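Local coordinates for reducing-end xylose-releasing exo-oligoxylanase Rex8A (Paenibacillus barcinonensis, PDB 6SUD), which hydrolyses xylooligosaccharides, linear or branched, as an exo-acting enzyme that releases xylose from their reducing ends during xylan breakdown, at residues P175-S180 and T216-A221; S196-H201 and E223-Y228; G238-Y243 and S264-V269. The protein carries 1 engineered substitution. All blocks are in the same frame, centred on the assembly; numbering follows the deposited sequence.

Contact 1. Residues P175-S180 and T216-A221; sequences PMWEPS and TFWKEA
W177 presents one face of its indole to the edge of W218, and the two rings stand nearly perpendicular, their planes 84° apart. The six-membered rings have centroids separated by 4.8 Å, which marks a T-shaped pair. W218 CZ3 lies 3.6 Å from W177 CZ2, and W218 CH2 sits over the same face, displaced toward the rim. That edge gets there because W218 CG is anti to its carbonyl carbon (chi1 -76°), which swings the far end of the indole from the flank of the helix toward W177.

F217 approaches the other part of the indole. Its ring is turned edge-on to the five-membered ring of W177 in an offset edge-to-face pair, with planes at 86° and centroids 5.7 Å apart. The tip of the phenyl also packs on the tryptophan stem, F217 CZ being 3.8 Å from W177 CB. With CG anti to the backbone N, the CB of F217 points toward 177-178 and its ring reaches W177. A221, one turn further on, adds its methyl carbon, A221 CB, 4.4 Å from W177 NE1, and P179 CA lies at the edge of the F217 ring.

L165 of helix 153-170 touches all three aromatic side chains, and F206 meets W218 edge-to-face. The arrangement is an aromatic cluster, built by perpendicular ring pairs, that packs the short antiparallel strand pair 177-178/183-184 onto helix 215-232 in this family 8 glycoside hydrolase.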
loop_
_atom_site.group_PDB
_atom_site.type_symbol
_atom_site.label_atom_id
_atom_site.label_comp_id
_atom_site.label_asym_id
_atom_site.label_seq_id
_atom_site.Cartn_x
_atom_site.Cartn_y
_atom_site.Cartn_z
ATOM N N PRO A 175 15.090 -12.574 7.431
ATOM C CA PRO A 175 13.805 -12.544 6.740
ATOM C C PRO A 175 13.020 -11.275 7.099
ATOM O O PRO A 175 13.357 -10.596 8.069
ATOM C CB PRO A 175 13.092 -13.803 7.241
ATOM C CG PRO A 175 13.685 -14.043 8.616
ATOM C CD PRO A 175 15.120 -13.565 8.525
ATOM N N MET A 176 12.001 -10.970 6.302
ATOM C CA MET A 176 11.155 -9.768 6.506
ATOM C C MET A 176 9.948 -10.104 7.374
ATOM O O MET A 176 9.311 -9.163 7.890
ATOM C CB MET A 176 10.704 -9.196 5.165
ATOM C CG MET A 176 11.764 -8.322 4.569
ATOM S SD MET A 176 11.265 -7.709 2.966
ATOM C CE MET A 176 12.661 -6.624 2.674
ATOM N N TRP A 177 9.672 -11.394 7.573
ATOM C CA TRP A 177 8.633 -11.864 8.523
ATOM C C TRP A 177 9.322 -12.506 9.729
ATOM O O TRP A 177 10.328 -13.209 9.519
ATOM C CB TRP A 177 7.656 -12.825 7.831
ATOM C CG TRP A 177 6.518 -12.122 7.160
ATOM C CD1 TRP A 177 5.232 -12.025 7.613
ATOM C CD2 TRP A 177 6.566 -11.388 5.922
ATOM N NE1 TRP A 177 4.481 -11.280 6.741
ATOM C CE2 TRP A 177 5.268 -10.888 5.692
ATOM C CE3 TRP A 177 7.566 -11.120 4.979
ATOM C CZ2 TRP A 177 4.959 -10.113 4.573
ATOM C CZ3 TRP A 177 7.255 -10.365 3.869
ATOM C CH2 TRP A 177 5.967 -9.867 3.675
ATOM N N GLU A 178 8.829 -12.226 10.937
ATOM C CA GLU A 178 9.290 -12.929 12.167
ATOM C C GLU A 178 8.650 -14.314 12.160
ATOM O O GLU A 178 7.426 -14.419 12.181
ATOM C CB GLU A 178 8.954 -12.120 13.420
ATOM C CG GLU A 178 9.225 -12.859 14.729
ATOM C CD GLU A 178 10.568 -13.568 14.844
ATOM O OE1 GLU A 178 11.611 -12.918 14.594
ATOM O OE2 GLU A 178 10.570 -14.783 15.190
ATOM N N PRO A 179 9.437 -15.415 12.085
ATOM C CA PRO A 179 8.857 -16.752 11.990
ATOM C C PRO A 179 8.003 -17.129 13.210
ATOM O O PRO A 179 7.058 -17.854 13.029
ATOM C CB PRO A 179 10.084 -17.677 11.875
ATOM C CG PRO A 179 11.180 -16.770 11.375
ATOM C CD PRO A 179 10.908 -15.445 12.056
ATOM N N SER A 180 8.353 -16.634 14.400
ATOM C CA SER A 180 7.704 -16.999 15.686
ATOM C C SER A 180 6.253 -16.499 15.751
ATOM O O SER A 180 5.430 -17.210 16.353
ATOM C CB SER A 180 8.512 -16.531 16.880
ATOM O OG SER A 180 8.516 -15.116 17.001
ATOM N N THR A 216 1.338 -22.586 3.464
ATOM C CA THR A 216 0.811 -22.702 4.850
ATOM C C THR A 216 1.189 -21.453 5.652
ATOM O O THR A 216 0.296 -20.892 6.313
ATOM C CB THR A 216 1.292 -23.975 5.552
ATOM O OG1 THR A 216 0.665 -25.066 4.877
ATOM C CG2 THR A 216 0.930 -24.010 7.020
ATOM N N PHE A 217 2.451 -21.026 5.583
ATOM C CA PHE A 217 2.948 -19.827 6.304
ATOM C C PHE A 217 2.109 -18.602 5.916
ATOM O O PHE A 217 1.696 -17.830 6.803
ATOM C CB PHE A 217 4.416 -19.536 6.010
ATOM C CG PHE A 217 4.892 -18.316 6.748
ATOM C CD1 PHE A 217 4.708 -17.052 6.208
ATOM C CD2 PHE A 217 5.480 -18.425 7.999
ATOM C CE1 PHE A 217 5.131 -15.923 6.892
ATOM C CE2 PHE A 217 5.917 -17.292 8.674
ATOM C CZ PHE A 217 5.728 -16.042 8.124
ATOM N N TRP A 218 1.874 -18.410 4.619
ATOM C CA TRP A 218 1.174 -17.201 4.101
ATOM C C TRP A 218 -0.273 -17.185 4.598
ATOM O O TRP A 218 -0.771 -16.081 4.924
ATOM C CB TRP A 218 1.265 -17.101 2.575
ATOM C CG TRP A 218 2.610 -16.643 2.110
ATOM C CD1 TRP A 218 3.452 -17.281 1.248
ATOM C CD2 TRP A 218 3.273 -15.428 2.494
ATOM N NE1 TRP A 218 4.592 -16.542 1.066
ATOM C CE2 TRP A 218 4.515 -15.407 1.827
ATOM C CE3 TRP A 218 2.937 -14.356 3.331
ATOM C CZ2 TRP A 218 5.419 -14.358 1.973
ATOM C CZ3 TRP A 218 3.831 -13.319 3.470
ATOM C CH2 TRP A 218 5.055 -13.322 2.802
ATOM N N LYS A 219 -0.907 -18.360 4.698
ATOM C CA LYS A 219 -2.280 -18.464 5.257
ATOM C C LYS A 219 -2.239 -18.075 6.742
ATOM O O LYS A 219 -3.160 -17.356 7.178
ATOM C CB LYS A 219 -2.910 -19.842 5.024
ATOM C CG LYS A 219 -4.391 -19.930 5.393
ATOM C CD LYS A 219 -5.274 -18.907 4.689
ATOM C CE LYS A 219 -6.735 -18.982 5.072
ATOM N NZ LYS A 219 -7.519 -19.761 4.088
ATOM N N GLU A 220 -1.216 -18.500 7.487
ATOM C CA GLU A 220 -1.078 -18.166 8.933
ATOM C C GLU A 220 -0.790 -16.666 9.074
ATOM O O GLU A 220 -1.305 -16.055 10.028
ATOM C CB GLU A 220 0.015 -19.008 9.592
ATOM C CG GLU A 220 -0.251 -20.497 9.500
ATOM C CD GLU A 220 0.877 -21.402 9.967
ATOM O OE1 GLU A 220 2.031 -20.938 10.048
ATOM O OE2 GLU A 220 0.593 -22.577 10.256
ATOM N N ALA A 221 -0.008 -16.104 8.143
ATOM C CA ALA A 221 0.371 -14.669 8.112
ATOM C C ALA A 221 -0.891 -13.811 7.988
ATOM O O ALA A 221 -1.002 -12.814 8.722
ATOM C CB ALA A 221 1.336 -14.399 6.997
#

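Contact 2. Residues S196-H201 and E223-Y228. With XYP (beta-D-xylopyranose), chain K.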
loop_
_atom_site.group_PDB
_atom_site.type_symbol
_atom_site.label_atom_id
_atom_site.label_comp_id
_atom_site.label_asym_id
_atom_site.label_seq_id
_atom_site.Cartn_x
_atom_site.Cartn_y
_atom_site.Cartn_z
ATOM N N SER A 196 0.876 -0.273 9.070
ATOM C CA SER A 196 0.499 0.049 7.668
ATOM C C SER A 196 1.114 -0.968 6.691
ATOM O O SER A 196 0.672 -1.028 5.534
ATOM C CB SER A 196 0.902 1.457 7.340
ATOM O OG SER A 196 2.303 1.507 7.144
ATOM N N TYR A 197 2.113 -1.732 7.123
ATOM C CA TYR A 197 2.771 -2.767 6.279
ATOM C C TYR A 197 1.947 -4.061 6.233
ATOM O O TYR A 197 2.289 -4.932 5.408
ATOM C CB TYR A 197 4.163 -3.094 6.824
ATOM C CG TYR A 197 5.239 -2.052 6.640
ATOM C CD1 TYR A 197 4.977 -0.749 6.253
ATOM C CD2 TYR A 197 6.556 -2.381 6.901
ATOM C CE1 TYR A 197 5.995 0.183 6.110
ATOM C CE2 TYR A 197 7.588 -1.466 6.767
ATOM C CZ TYR A 197 7.309 -0.169 6.372
ATOM O OH TYR A 197 8.331 0.736 6.227
ATOM N N HIS A 198 0.939 -4.217 7.095
ATOM C CA HIS A 198 0.162 -5.476 7.248
ATOM C C HIS A 198 -0.956 -5.541 6.212
ATOM O O HIS A 198 -1.918 -4.771 6.306
ATOM C CB HIS A 198 -0.380 -5.641 8.673
ATOM C CG HIS A 198 0.711 -5.871 9.653
ATOM N ND1 HIS A 198 0.937 -7.106 10.252
ATOM C CD2 HIS A 198 1.710 -5.052 10.062
ATOM C CE1 HIS A 198 1.996 -6.996 11.032
ATOM N NE2 HIS A 198 2.470 -5.736 10.945
ATOM N N LEU A 199 -0.823 -6.483 5.285
ATOM C CA LEU A 199 -1.731 -6.631 4.128
ATOM C C LEU A 199 -2.268 -8.052 4.129
ATOM O O LEU A 199 -1.928 -8.842 3.247
ATOM C CB LEU A 199 -0.969 -6.347 2.834
ATOM C CG LEU A 199 -0.221 -5.024 2.744
ATOM C CD1 LEU A 199 0.547 -4.987 1.448
ATOM C CD2 LEU A 199 -1.147 -3.826 2.822
ATOM N N PRO A 200 -3.124 -8.413 5.102
ATOM C CA PRO A 200 -3.641 -9.779 5.212
ATOM C C PRO A 200 -4.263 -10.287 3.904
ATOM O O PRO A 200 -4.138 -11.453 3.605
ATOM C CB PRO A 200 -4.663 -9.682 6.360
ATOM C CG PRO A 200 -4.923 -8.193 6.492
ATOM C CD PRO A 200 -3.583 -7.568 6.206
ATOM N N HIS A 201 -4.939 -9.400 3.185
ATOM C CA HIS A 201 -5.562 -9.684 1.871
ATOM C C HIS A 201 -4.526 -10.076 0.817
ATOM O O HIS A 201 -4.870 -10.930 -0.034
ATOM C CB HIS A 201 -6.429 -8.508 1.420
ATOM C CG HIS A 201 -5.800 -7.165 1.508
ATOM N ND1 HIS A 201 -5.243 -6.678 2.672
ATOM C CD2 HIS A 201 -5.730 -6.161 0.610
ATOM C CE1 HIS A 201 -4.813 -5.445 2.460
ATOM N NE2 HIS A 201 -5.097 -5.108 1.209
ATOM N N GLU A 223 -4.014 -14.526 8.934
ATOM C CA GLU A 223 -4.782 -14.591 10.208
ATOM C C GLU A 223 -3.990 -13.827 11.281
ATOM O O GLU A 223 -4.634 -13.077 12.044
ATOM C CB GLU A 223 -5.217 -16.039 10.521
ATOM C CG GLU A 223 -4.418 -16.790 11.580
ATOM C CD GLU A 223 -4.783 -18.249 11.883
ATOM O OE1 GLU A 223 -5.988 -18.595 11.904
ATOM O OE2 GLU A 223 -3.851 -19.051 12.134
ATOM N N ALA A 224 -2.658 -13.960 11.321
ATOM C CA ALA A 224 -1.800 -13.259 12.308
ATOM C C ALA A 224 -1.932 -11.743 12.110
ATOM O O ALA A 224 -2.053 -11.015 13.120
ATOM C CB ALA A 224 -0.359 -13.699 12.209
ATOM N N SER A 225 -1.933 -11.279 10.863
ATOM C CA SER A 225 -2.016 -9.822 10.555
ATOM C C SER A 225 -3.404 -9.270 10.903
ATOM O O SER A 225 -3.484 -8.122 11.395
ATOM C CB SER A 225 -1.664 -9.513 9.138
ATOM O OG SER A 225 -0.262 -9.455 8.990
ATOM N N ARG A 226 -4.474 -10.019 10.650
ATOM C CA ARG A 226 -5.828 -9.537 11.022
ATOM C C ARG A 226 -5.870 -9.355 12.543
ATOM O O ARG A 226 -6.334 -8.300 13.000
ATOM C CB ARG A 226 -6.931 -10.480 10.537
ATOM C CG ARG A 226 -6.967 -10.661 9.026
ATOM C CD ARG A 226 -8.287 -11.178 8.494
ATOM N NE ARG A 226 -8.288 -11.148 7.038
ATOM C CZ ARG A 226 -7.967 -12.185 6.268
ATOM N NH1 ARG A 226 -7.669 -13.351 6.817
ATOM N NH2 ARG A 226 -7.965 -12.062 4.957
ATOM N N ALA A 227 -5.402 -10.351 13.296
ATOM C CA ALA A 227 -5.306 -10.286 14.770
ATOM C C ALA A 227 -4.467 -9.082 15.187
ATOM O O ALA A 227 -4.884 -8.395 16.110
ATOM C CB ALA A 227 -4.688 -11.535 15.347
ATOM N N TYR A 228 -3.307 -8.887 14.549
ATOM C CA TYR A 228 -2.348 -7.805 14.867
ATOM C C TYR A 228 -3.002 -6.431 14.708
ATOM O O TYR A 228 -2.912 -5.609 15.642
ATOM C CB TYR A 228 -1.125 -7.846 13.958
ATOM C CG TYR A 228 -0.091 -6.815 14.315
ATOM C CD1 TYR A 228 0.615 -6.939 15.490
ATOM C CD2 TYR A 228 0.177 -5.711 13.515
ATOM C CE1 TYR A 228 1.576 -6.025 15.863
ATOM C CE2 TYR A 228 1.156 -4.792 13.862
ATOM C CZ TYR A 228 1.853 -4.947 15.052
ATOM O OH TYR A 228 2.823 -4.087 15.465
HETATM O O1 XYP K . 9.696 6.825 3.957
HETATM C C1 XYP K . 9.493 5.410 3.741
HETATM C C2 XYP K . 8.062 4.943 4.017
HETATM C C3 XYP K . 7.926 3.430 3.897
HETATM C C4 XYP K . 8.933 2.910 2.878
HETATM C C5 XYP K . 9.178 3.985 1.825
HETATM O O2 XYP K . 7.601 5.389 5.299
HETATM O O3 XYP K . 6.563 3.142 3.543
HETATM O O4 XYP K . 10.160 2.603 3.546
HETATM O O5 XYP K . 9.805 5.144 2.373
#
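With H198 CG anti to its carbonyl carbon and Y228 CG anti to its backbone N (chi1 -176°), the two rings come together as an offset stack. Their planes are inclined by 23° and their centroids are 4.4 Å apart. The contact joins the start of helix 200-209 to helix 215-232, two successive helices of the (alpha/alpha)6 barrel characteristic of family 8 glycoside hydrolases. Y228 covers one face of the imidazole with its CD2-CE2 side, and Y228 CE2 comes within 3.3 Å of H198 NE2.

The imidazole is also held at its edge. H198 ND1 and S225 OG share a hydrogen bond of 2.9 Å with an angle of 152°, and either atom could be the donor. H198 NE2 is bonded to S193 OG, so both ring nitrogens have partners and the rotation of the ring is fixed by bonds as well as by the stack. An alanine in place of H198 would probably leave S225 OG without this mate and open a gap beneath the Y228 ring.

Beyond L199, the N-cap residue, P200 packs against the same helix: P200 CD is 4.0 Å from S225 CB. Y197, the residue before H198, faces the sugar pocket, its OH 3.6 Å from C3 of the chain K xylose. The R226 guanidinium is tied to D276 and E204 by salt bridges, while its aliphatic stem crosses the proline ring, R226 CG lying 3.7 Å from P200 CB.

Contact 3. Residues G238-Y243 and S264-V269. With XYP (beta-D-xylopyranose), chain K; XYP (beta-D-xylopyranose), chain J.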
loop_
_atom_site.group_PDB
_atom_site.type_symbol
_atom_site.label_atom_id
_atom_site.label_comp_id
_atom_site.label_asym_id
_atom_site.label_seq_id
_atom_site.Cartn_x
_atom_site.Cartn_y
_atom_site.Cartn_z
ATOM N N GLY A 238 -9.850 4.576 16.552
ATOM C CA GLY A 238 -9.468 3.757 15.385
ATOM C C GLY A 238 -8.083 4.107 14.852
ATOM O O GLY A 238 -7.688 3.492 13.846
ATOM N N LEU A 239 -7.384 5.054 15.489
ATOM C CA LEU A 239 -6.035 5.502 15.057
ATOM C C LEU A 239 -4.981 4.493 15.508
ATOM O O LEU A 239 -5.127 3.903 16.591
ATOM C CB LEU A 239 -5.684 6.857 15.671
ATOM C CG LEU A 239 -6.661 8.002 15.428
ATOM C CD1 LEU A 239 -6.202 9.220 16.186
ATOM C CD2 LEU A 239 -6.811 8.319 13.950
ATOM N N SER A 240 -3.890 4.447 14.760
ATOM C CA SER A 240 -2.769 3.505 14.951
ATOM C C SER A 240 -1.462 4.277 14.907
ATOM O O SER A 240 -1.379 5.361 14.317
ATOM C CB SER A 240 -2.805 2.451 13.917
ATOM O OG SER A 240 -2.837 3.034 12.621
ATOM N N PRO A 241 -0.409 3.729 15.537
ATOM C CA PRO A 241 0.914 4.340 15.496
ATOM C C PRO A 241 1.645 3.988 14.198
ATOM O O PRO A 241 1.304 2.987 13.583
ATOM C CB PRO A 241 1.576 3.726 16.727
ATOM C CG PRO A 241 0.996 2.333 16.793
ATOM C CD PRO A 241 -0.433 2.476 16.309
ATOM N N GLU A 242 2.609 4.822 13.798
ATOM C CA GLU A 242 3.434 4.540 12.593
ATOM C C GLU A 242 4.220 3.246 12.842
ATOM O O GLU A 242 4.139 2.355 11.990
ATOM C CB GLU A 242 4.297 5.741 12.224
ATOM C CG GLU A 242 3.464 6.870 11.646
ATOM C CD GLU A 242 4.262 8.049 11.137
ATOM O OE1 GLU A 242 4.841 8.785 11.990
ATOM O OE2 GLU A 242 4.318 8.216 9.891
ATOM N N TYR A 243 4.936 3.140 13.967
ATOM C CA TYR A 243 5.669 1.895 14.335
ATOM C C TYR A 243 5.050 1.321 15.602
ATOM O O TYR A 243 4.734 2.070 16.532
ATOM C CB TYR A 243 7.154 2.120 14.628
ATOM C CG TYR A 243 7.987 2.745 13.536
ATOM C CD1 TYR A 243 7.559 2.835 12.218
ATOM C CD2 TYR A 243 9.252 3.232 13.829
ATOM C CE1 TYR A 243 8.347 3.426 11.234
ATOM C CE2 TYR A 243 10.052 3.815 12.862
ATOM C CZ TYR A 243 9.604 3.914 11.558
ATOM O OH TYR A 243 10.406 4.495 10.613
ATOM N N SER A 264 1.808 10.030 8.628
ATOM C CA SER A 264 1.799 9.569 7.208
ATOM C C SER A 264 1.697 8.043 7.029
ATOM O O SER A 264 0.812 7.621 6.285
ATOM C CB SER A 264 3.015 10.089 6.513
ATOM O OG SER A 264 3.100 11.492 6.682
ATOM N N ASP A 265 2.568 7.235 7.638
ATOM C CA ASP A 265 2.541 5.758 7.420
ATOM C C ASP A 265 1.159 5.205 7.803
ATOM O O ASP A 265 0.542 4.450 6.990
ATOM C CB ASP A 265 3.620 5.029 8.226
ATOM C CG ASP A 265 4.973 4.930 7.548
ATOM O OD1 ASP A 265 5.349 5.871 6.820
ATOM O OD2 ASP A 265 5.652 3.913 7.778
ATOM N N ALA A 266 0.678 5.583 8.994
ATOM C CA ALA A 266 -0.500 4.968 9.649
ATOM C C ALA A 266 -1.787 5.257 8.869
ATOM O O ALA A 266 -2.785 4.551 9.112
ATOM C CB ALA A 266 -0.612 5.414 11.085
ATOM N N TYR A 267 -1.800 6.239 7.966
ATOM C CA TYR A 267 -3.012 6.550 7.165
ATOM C C TYR A 267 -3.471 5.313 6.396
ATOM O O TYR A 267 -4.700 5.102 6.259
ATOM C CB TYR A 267 -2.749 7.674 6.163
ATOM C CG TYR A 267 -2.310 8.971 6.777
ATOM C CD1 TYR A 267 -2.390 9.185 8.144
ATOM C CD2 TYR A 267 -1.882 10.014 5.974
ATOM C CE1 TYR A 267 -2.006 10.385 8.710
ATOM C CE2 TYR A 267 -1.488 11.220 6.525
ATOM C CZ TYR A 267 -1.541 11.401 7.893
ATOM O OH TYR A 267 -1.169 12.602 8.426
ATOM N N ARG A 268 -2.519 4.488 5.952
ATOM C CA ARG A 268 -2.797 3.352 5.035
ATOM C C ARG A 268 -3.525 2.236 5.791
ATOM O O ARG A 268 -4.198 1.455 5.124
ATOM C CB ARG A 268 -1.506 2.865 4.379
ATOM C CG ARG A 268 -0.817 3.956 3.567
ATOM C CD ARG A 268 0.554 3.479 3.146
ATOM N NE ARG A 268 1.516 3.422 4.254
ATOM C CZ ARG A 268 2.834 3.284 4.091
ATOM N NH1 ARG A 268 3.333 3.118 2.882
ATOM N NH2 ARG A 268 3.653 3.284 5.126
ATOM N N VAL A 269 -3.460 2.187 7.127
ATOM C CA VAL A 269 -4.153 1.111 7.877
ATOM C C VAL A 269 -5.643 1.094 7.521
ATOM O O VAL A 269 -6.164 -0.018 7.304
ATOM C CB VAL A 269 -4.008 1.226 9.400
ATOM C CG1 VAL A 269 -4.892 0.185 10.052
ATOM C CG2 VAL A 269 -2.554 1.122 9.827
HETATM O O1 XYP K . 9.696 6.825 3.957
HETATM C C1 XYP K . 9.493 5.410 3.741
HETATM C C2 XYP K . 8.062 4.943 4.017
HETATM C C3 XYP K . 7.926 3.430 3.897
HETATM C C4 XYP K . 8.933 2.910 2.878
HETATM C C5 XYP K . 9.178 3.985 1.825
HETATM O O2 XYP K . 7.601 5.389 5.299
HETATM O O3 XYP K . 6.563 3.142 3.543
HETATM O O4 XYP K . 10.160 2.603 3.546
HETATM O O5 XYP K . 9.805 5.144 2.373
HETATM O O1 XYP J . 6.422 12.125 2.995
HETATM C C1 XYP J . 6.083 10.733 3.002
HETATM C C2 XYP J . 7.116 9.997 2.151
HETATM C C3 XYP J . 6.733 8.542 2.114
HETATM C C4 XYP J . 6.733 7.977 3.516
HETATM C C5 XYP J . 5.832 8.800 4.426
HETATM O O2 XYP J . 7.202 10.474 0.794
HETATM O O3 XYP J . 7.664 7.831 1.297
HETATM O O4 XYP J . 6.290 6.620 3.410
HETATM O O5 XYP J . 6.145 10.202 4.343
#
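D265, inferred to be the proton acceptor, takes a hydrogen bond of 2.8 Å on OD1 from O2 of the chain K xylose, and E242 holds its backbone from behind. This is the sugar-binding cleft of a family 8 glycoside hydrolase, with D265 and R268 in the segment leading into helix 268-280. R268 reaches the same sugar: its NH1 donates to O3 over 3.3 Å, edge-on, while the bond from NH2 is weak. S264 CB packs against the second xylose, chain J, 3.7 Å from its C5.

Within this segment, R268 is steadied by D265. R268 NE donates to D265 O over 3.1 Å, near the guanidinium plane and on a carbonyl lone pair, and NH2 forms a salt bridge with D265 OD2. A bend at chi3 (-72°) turns the arginine back toward that residue.

Further out, loop 238-243 positions this segment. E242 CG is anti to its carbonyl carbon, and the chain runs extended beyond CG, bringing the carboxylate to the backbone of D265. The two carboxylate planes stand 87° apart, and E242 OE2 is 4.0 Å from D265 OD1. S240 packs alongside through OG, 3.4 Å from V269 CG2. The polar link from the loop is made by D265 N, which donates to the anti lone pair of E242 OE2 at 3.0 Å and 164°.

From the N terminus, the chain passes strand 177-178, then 196-201, and enters helix 215-232, where contact 1 closes at 216-221. Contact 2 closes on the same helix at 223-228, so the two loops cross, their segments alternating along the chain, with centres 11 Å apart. Contact 3 follows in series: the loop opened at 238-243 closes at 264-269, which runs into helix 268-280. Contacts 2 and 3 touch near the cleft, S196 OG lying 3.0 Å from R268 NH2, and both meet the chain K xylose. Contact 1 lies away from the sugars, its nearest atoms about 13 Å from those of contact 3, and helix 215-232 links it to contact 2.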